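Local structure of small nuclear ribonucleoprotein homolog (Pyrobaculum aerophilum, 1M5Q) at the interface of chains A and B and the interface of chains A and C. The protein assembles into a 14-mer of Sm-like subunits with an added C-terminal region and probably binds RNA. Coordinates in Å, arbitrary orientation; residue numbers count along the deposited sequence, not the author numbering. Chains: chain A/B/C, small nuclear ribonucleoprotein homolog.

Contact 1: the interface of chains A and B. Residues chain A 86-89; chain B 9-11.
A:Lys87 lies across B:Arg11 where strand 86-89 of chain A, in the Lsm C-terminal region, meets the loop leading into strand 12-17 of the neighbouring Sm-like subunit. The two long side chains cross obliquely and touch through their aliphatic parts: CD of A:Lys87 is 3.4 Å from CD of B:Arg11, while CG of the lysine also packs against the backbone carbonyl oxygen of B:Gly10, at 3.5 Å. The charged ends diverge. The lysine chain leaves the strand with CG anti to its own N (chi1 -178°) and bends at chi3 and chi4, which carries the ammonium NZ to 6.2 Å from NE of B:Arg11. That separation would probably limit the cost of placing two like charges side by side. The arginine is itself folded at chi2 and chi3, and its side chain crosses that of A:Ile89 at about a right angle, NE of B:Arg11 3.7 Å from the terminal methyl CD1 of A:Ile89. Beside this crossing, the backbones are joined directly: the amide N of A:Tyr88 donates to the carbonyl O of B:Leu9 over 3.2 Å. CB of A:Tyr88 packs against that same oxygen. Water 1 adds an indirect link, 2.6 Å from O of A:Val86 and 2.5 Å from O of B:Gly10, bridging two carbonyls that could not bond to each other.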
# COMPACT_ATOMS: atom_id res chain seq x y z
N VAL A 86 7.73 4.95 -37.07
CA VAL A 86 7.15 3.62 -36.92
C VAL A 86 5.81 3.56 -36.24
O VAL A 86 5.58 4.20 -35.23
CB VAL A 86 8.10 2.72 -36.11
CG1 VAL A 86 7.53 1.32 -35.98
CG2 VAL A 86 9.49 2.70 -36.78
N LYS A 87 4.95 2.69 -36.76
CA LYS A 87 3.65 2.55 -36.19
C LYS A 87 3.14 1.13 -36.35
O LYS A 87 3.19 0.55 -37.43
CB LYS A 87 2.70 3.51 -36.89
CG LYS A 87 1.33 3.48 -36.36
CD LYS A 87 0.51 4.70 -36.83
CE LYS A 87 0.57 4.82 -38.31
NZ LYS A 87 1.86 5.43 -38.77
N TYR A 88 2.64 0.58 -35.25
CA TYR A 88 2.07 -0.75 -35.29
C TYR A 88 0.57 -0.61 -35.56
O TYR A 88 -0.12 0.18 -34.87
CB TYR A 88 2.26 -1.47 -33.96
CG TYR A 88 1.52 -2.83 -33.91
CD1 TYR A 88 1.89 -3.87 -34.75
CD2 TYR A 88 0.45 -3.03 -33.03
CE1 TYR A 88 1.20 -5.10 -34.73
CE2 TYR A 88 -0.25 -4.25 -32.99
CZ TYR A 88 0.13 -5.26 -33.86
OH TYR A 88 -0.59 -6.38 -33.94
N ILE A 89 0.04 -1.37 -36.52
CA ILE A 89 -1.39 -1.24 -36.80
C ILE A 89 -2.02 -2.55 -36.30
O ILE A 89 -1.81 -3.60 -36.88
CB ILE A 89 -1.66 -1.07 -38.32
CG1 ILE A 89 -0.82 0.10 -38.86
CG2 ILE A 89 -3.14 -0.92 -38.55
CD1 ILE A 89 -1.00 1.41 -38.17
N LEU B 9 0.96 0.66 -29.74
CA LEU B 9 2.29 1.26 -29.91
C LEU B 9 2.37 1.99 -31.25
O LEU B 9 1.96 1.48 -32.30
CB LEU B 9 3.42 0.24 -29.82
CG LEU B 9 4.07 -0.08 -28.47
CD1 LEU B 9 3.69 0.92 -27.37
CD2 LEU B 9 3.62 -1.45 -28.02
N GLY B 10 2.89 3.20 -31.21
CA GLY B 10 3.01 3.94 -32.43
C GLY B 10 1.79 4.77 -32.77
O GLY B 10 1.88 5.61 -33.67
N ARG B 11 0.66 4.55 -32.08
CA ARG B 11 -0.56 5.30 -32.34
C ARG B 11 -0.67 6.51 -31.42
O ARG B 11 -0.10 6.54 -30.33
CB ARG B 11 -1.81 4.40 -32.16
CG ARG B 11 -1.73 3.10 -32.91
CD ARG B 11 -1.51 3.41 -34.39
NE ARG B 11 -2.60 2.91 -35.21
CZ ARG B 11 -3.82 3.34 -35.09
NH1 ARG B 11 -4.04 4.28 -34.17
NH2 ARG B 11 -4.81 2.84 -35.81
O HOH W 1 4.08 6.26 -34.57

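Contact 2: the interface of chains A and C. Residues chain A 17, 19, 21, 23; chain C 16, 60-61, 63.
This is a side-by-side contact between the Sm-like domains of two neighbouring subunits in the 14-mer, and it contributes to holding those domains together. Strands 12-17 and 22-30 of chain A, with the turn between them, receive C:His61 and C:Val60 from strand 59-64. With CG between its backbone N and carbonyl carbon (chi1 61°), C:His61 turns its CE1-NE2 rim toward the CE2-CZ-OH end of A:Tyr23, edge-to-face, planes 61° apart. NE2 lies 3.1 Å from A:Tyr23 OH, but steeply tilted, a doubtful hydrogen bond. The A:Glu21 and C:His61 side chains cross at about a right angle, carboxylate and ring planes 46° apart. Carboxylate oxygens of A:Glu21 and C:Asp63 crowd ring carbons CE1 and CD2, so the imidazole may be modelled flipped; turned over, it would present nitrogens to both. Within chain A, A:Glu21 N donates to A:Asn19 OD1 (3.0 Å), A:Asn19 ND2 to the anti lone pair of OE2 (2.9 Å), and A:Tyr23 OH to OE1 from above the carboxylate plane (2.5 Å). With an alanine replacing A:Glu21, ND2 and the hydroxyl are likely to lose their acceptor, and C:His61 its in-plane carboxylate. C:Val60 CG1 touches A:Leu17 CD1 (3.7 Å) and A:Asn19 ND2 (3.6 Å), from roughly perpendicular directions. Within chain C, C:Val16 packs over one imidazole face near the rim.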
# COMPACT_ATOMS: atom_id res chain seq x y z
N LEU A 17 4.36 -24.43 -10.84
CA LEU A 17 3.83 -23.88 -9.60
C LEU A 17 4.79 -24.18 -8.46
O LEU A 17 5.57 -25.15 -8.53
CB LEU A 17 2.44 -24.50 -9.31
CG LEU A 17 1.51 -24.39 -10.53
CD1 LEU A 17 0.08 -24.77 -10.21
CD2 LEU A 17 1.54 -22.85 -11.01
N ASN A 19 4.15 -25.33 -5.57
CA ASN A 19 3.85 -26.54 -4.81
C ASN A 19 4.46 -27.73 -5.57
O ASN A 19 4.24 -28.89 -5.20
CB ASN A 19 2.34 -26.77 -4.64
CG ASN A 19 1.64 -26.99 -5.95
OD1 ASN A 19 2.22 -26.81 -7.03
ND2 ASN A 19 0.38 -27.35 -5.88
N GLU A 21 3.78 -28.76 -8.69
CA GLU A 21 3.01 -29.18 -9.86
C GLU A 21 3.41 -28.38 -11.10
O GLU A 21 3.87 -27.25 -10.99
CB GLU A 21 1.51 -28.96 -9.64
CG GLU A 21 0.86 -29.81 -8.57
CD GLU A 21 -0.65 -29.66 -8.61
OE1 GLU A 21 -1.31 -30.45 -9.34
OE2 GLU A 21 -1.18 -28.73 -7.93
N TYR A 23 1.69 -27.68 -14.90
CA TYR A 23 0.54 -27.83 -15.79
C TYR A 23 0.90 -27.45 -17.21
O TYR A 23 1.64 -26.49 -17.43
CB TYR A 23 -0.63 -26.97 -15.30
CG TYR A 23 -1.32 -27.64 -14.14
CD1 TYR A 23 -2.41 -28.46 -14.36
CD2 TYR A 23 -0.80 -27.53 -12.83
CE1 TYR A 23 -2.97 -29.18 -13.31
CE2 TYR A 23 -1.34 -28.23 -11.78
CZ TYR A 23 -2.45 -29.07 -12.03
OH TYR A 23 -3.02 -29.82 -11.01
N VAL C 16 -7.07 -26.70 -5.06
CA VAL C 16 -5.81 -27.20 -4.53
C VAL C 16 -5.15 -26.12 -3.67
O VAL C 16 -4.87 -24.98 -4.13
CB VAL C 16 -4.86 -27.65 -5.66
CG1 VAL C 16 -3.52 -28.12 -5.09
CG2 VAL C 16 -5.51 -28.77 -6.47
N VAL C 60 -3.74 -22.46 -4.59
CA VAL C 60 -2.76 -22.59 -5.68
C VAL C 60 -3.54 -22.51 -7.02
O VAL C 60 -3.20 -21.71 -7.90
CB VAL C 60 -1.92 -23.95 -5.59
CG1 VAL C 60 -0.88 -24.03 -6.70
CG2 VAL C 60 -1.25 -24.09 -4.19
N HIS C 61 -4.58 -23.32 -7.16
CA HIS C 61 -5.37 -23.29 -8.37
C HIS C 61 -6.77 -23.91 -8.17
O HIS C 61 -7.02 -24.60 -7.19
CB HIS C 61 -4.64 -23.94 -9.60
CG HIS C 61 -4.28 -25.38 -9.43
ND1 HIS C 61 -3.12 -25.80 -8.80
CD2 HIS C 61 -4.98 -26.51 -9.73
CE1 HIS C 61 -3.12 -27.13 -8.73
NE2 HIS C 61 -4.23 -27.58 -9.29
N ASP C 63 -9.76 -25.98 -10.39
CA ASP C 63 -9.91 -26.76 -11.61
C ASP C 63 -11.31 -27.22 -11.93
O ASP C 63 -12.07 -27.58 -11.05
CB ASP C 63 -9.04 -27.99 -11.56
CG ASP C 63 -7.70 -27.74 -10.94
OD1 ASP C 63 -7.09 -26.69 -11.27
OD2 ASP C 63 -7.25 -28.60 -10.11

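Contact 3: the interface of chains A and B. Residues chain A 96, 99; chain B 123, 127.
B:Lys127, at the end of helix 113-127, touches A:Asp99 and A:Leu96, making a polar contact with the first and an apolar one with the second. The polar one is a hydrogen bond from its ammonium NZ to the main-chain carbonyl O of A:Asp99, 2.9 Å long; the C=O...NZ angle measures about 130°, a bent approach well away from the line of the carbonyl. Because the acceptor is a backbone atom, this bond does not itself depend on the identity of the residue at that position. A longer-range attraction is possible: the carboxylate OD1 of A:Asp99 is 4.0 Å from NZ of B:Lys127, too far for a salt bridge, although the opposite charge would probably still favour the ammonium group. The apolar contact comes from the middle of the same lysine. Its CD passes 3.8 Å from CD1 of A:Leu96 on strand 94-97, and CG lies 3.9 Å from that methyl. The bend at chi3 (-85°) sets these carbons against the leucine while the last segment, extended at chi4, carries NZ on to the carbonyl. B:Glu123, one helical turn earlier, stands at the margin, its OE1 4.3 Å from A:Leu96 CD2. Together these contacts dock the C-terminal helix of one subunit on the C-terminal strands of its neighbour.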
# COMPACT_ATOMS: atom_id res chain seq x y z
N LEU A 96 4.09 -0.21 -39.88
CA LEU A 96 4.36 0.71 -40.97
C LEU A 96 5.59 1.52 -40.67
O LEU A 96 5.75 2.03 -39.55
CB LEU A 96 3.19 1.68 -41.18
CG LEU A 96 1.78 1.14 -41.40
CD1 LEU A 96 0.86 2.38 -41.59
CD2 LEU A 96 1.71 0.21 -42.56
N ASP A 99 5.81 6.16 -44.89
CA ASP A 99 4.52 5.80 -45.43
C ASP A 99 4.50 5.02 -46.71
O ASP A 99 3.50 4.97 -47.37
CB ASP A 99 3.57 7.02 -45.49
CG ASP A 99 3.75 7.82 -46.72
OD1 ASP A 99 2.88 7.75 -47.64
OD2 ASP A 99 4.77 8.53 -46.76
N GLU B 123 -5.51 0.36 -44.31
CA GLU B 123 -4.36 1.11 -43.83
C GLU B 123 -4.32 2.52 -44.44
O GLU B 123 -4.08 3.50 -43.72
CB GLU B 123 -3.09 0.34 -44.14
CG GLU B 123 -2.83 -0.86 -43.17
CD GLU B 123 -2.15 -2.05 -43.86
OE1 GLU B 123 -1.34 -1.82 -44.78
OE2 GLU B 123 -2.43 -3.22 -43.47
N LYS B 127 -3.92 5.96 -42.35
CA LYS B 127 -2.86 6.94 -42.51
C LYS B 127 -3.39 8.33 -42.74
O LYS B 127 -2.65 9.29 -42.57
CB LYS B 127 -1.90 6.55 -43.65
CG LYS B 127 -1.19 5.20 -43.40
CD LYS B 127 0.01 4.97 -44.28
CE LYS B 127 -0.37 4.40 -45.60
NZ LYS B 127 0.74 4.50 -46.57

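Contacts 1 and 3 belong to the same A-B interface, their C-alpha centres about 9 Å apart. Both use the C-terminal region of chain A, strand 86-89 in contact 1 and strand 94-97 with the residue beyond it in contact 3, and they engage segments far apart in the sequence of chain B but brought close in space: its N-terminal loop and its last helix. Contact 2 lies about 38 Å from contact 1 and 45 Å from contact 3, on the Sm-like domain of chain A and facing chain C. One subunit thus offers separate surfaces to two neighbours, and repetition of these joints through the copies is consistent with the 14-mer assembly.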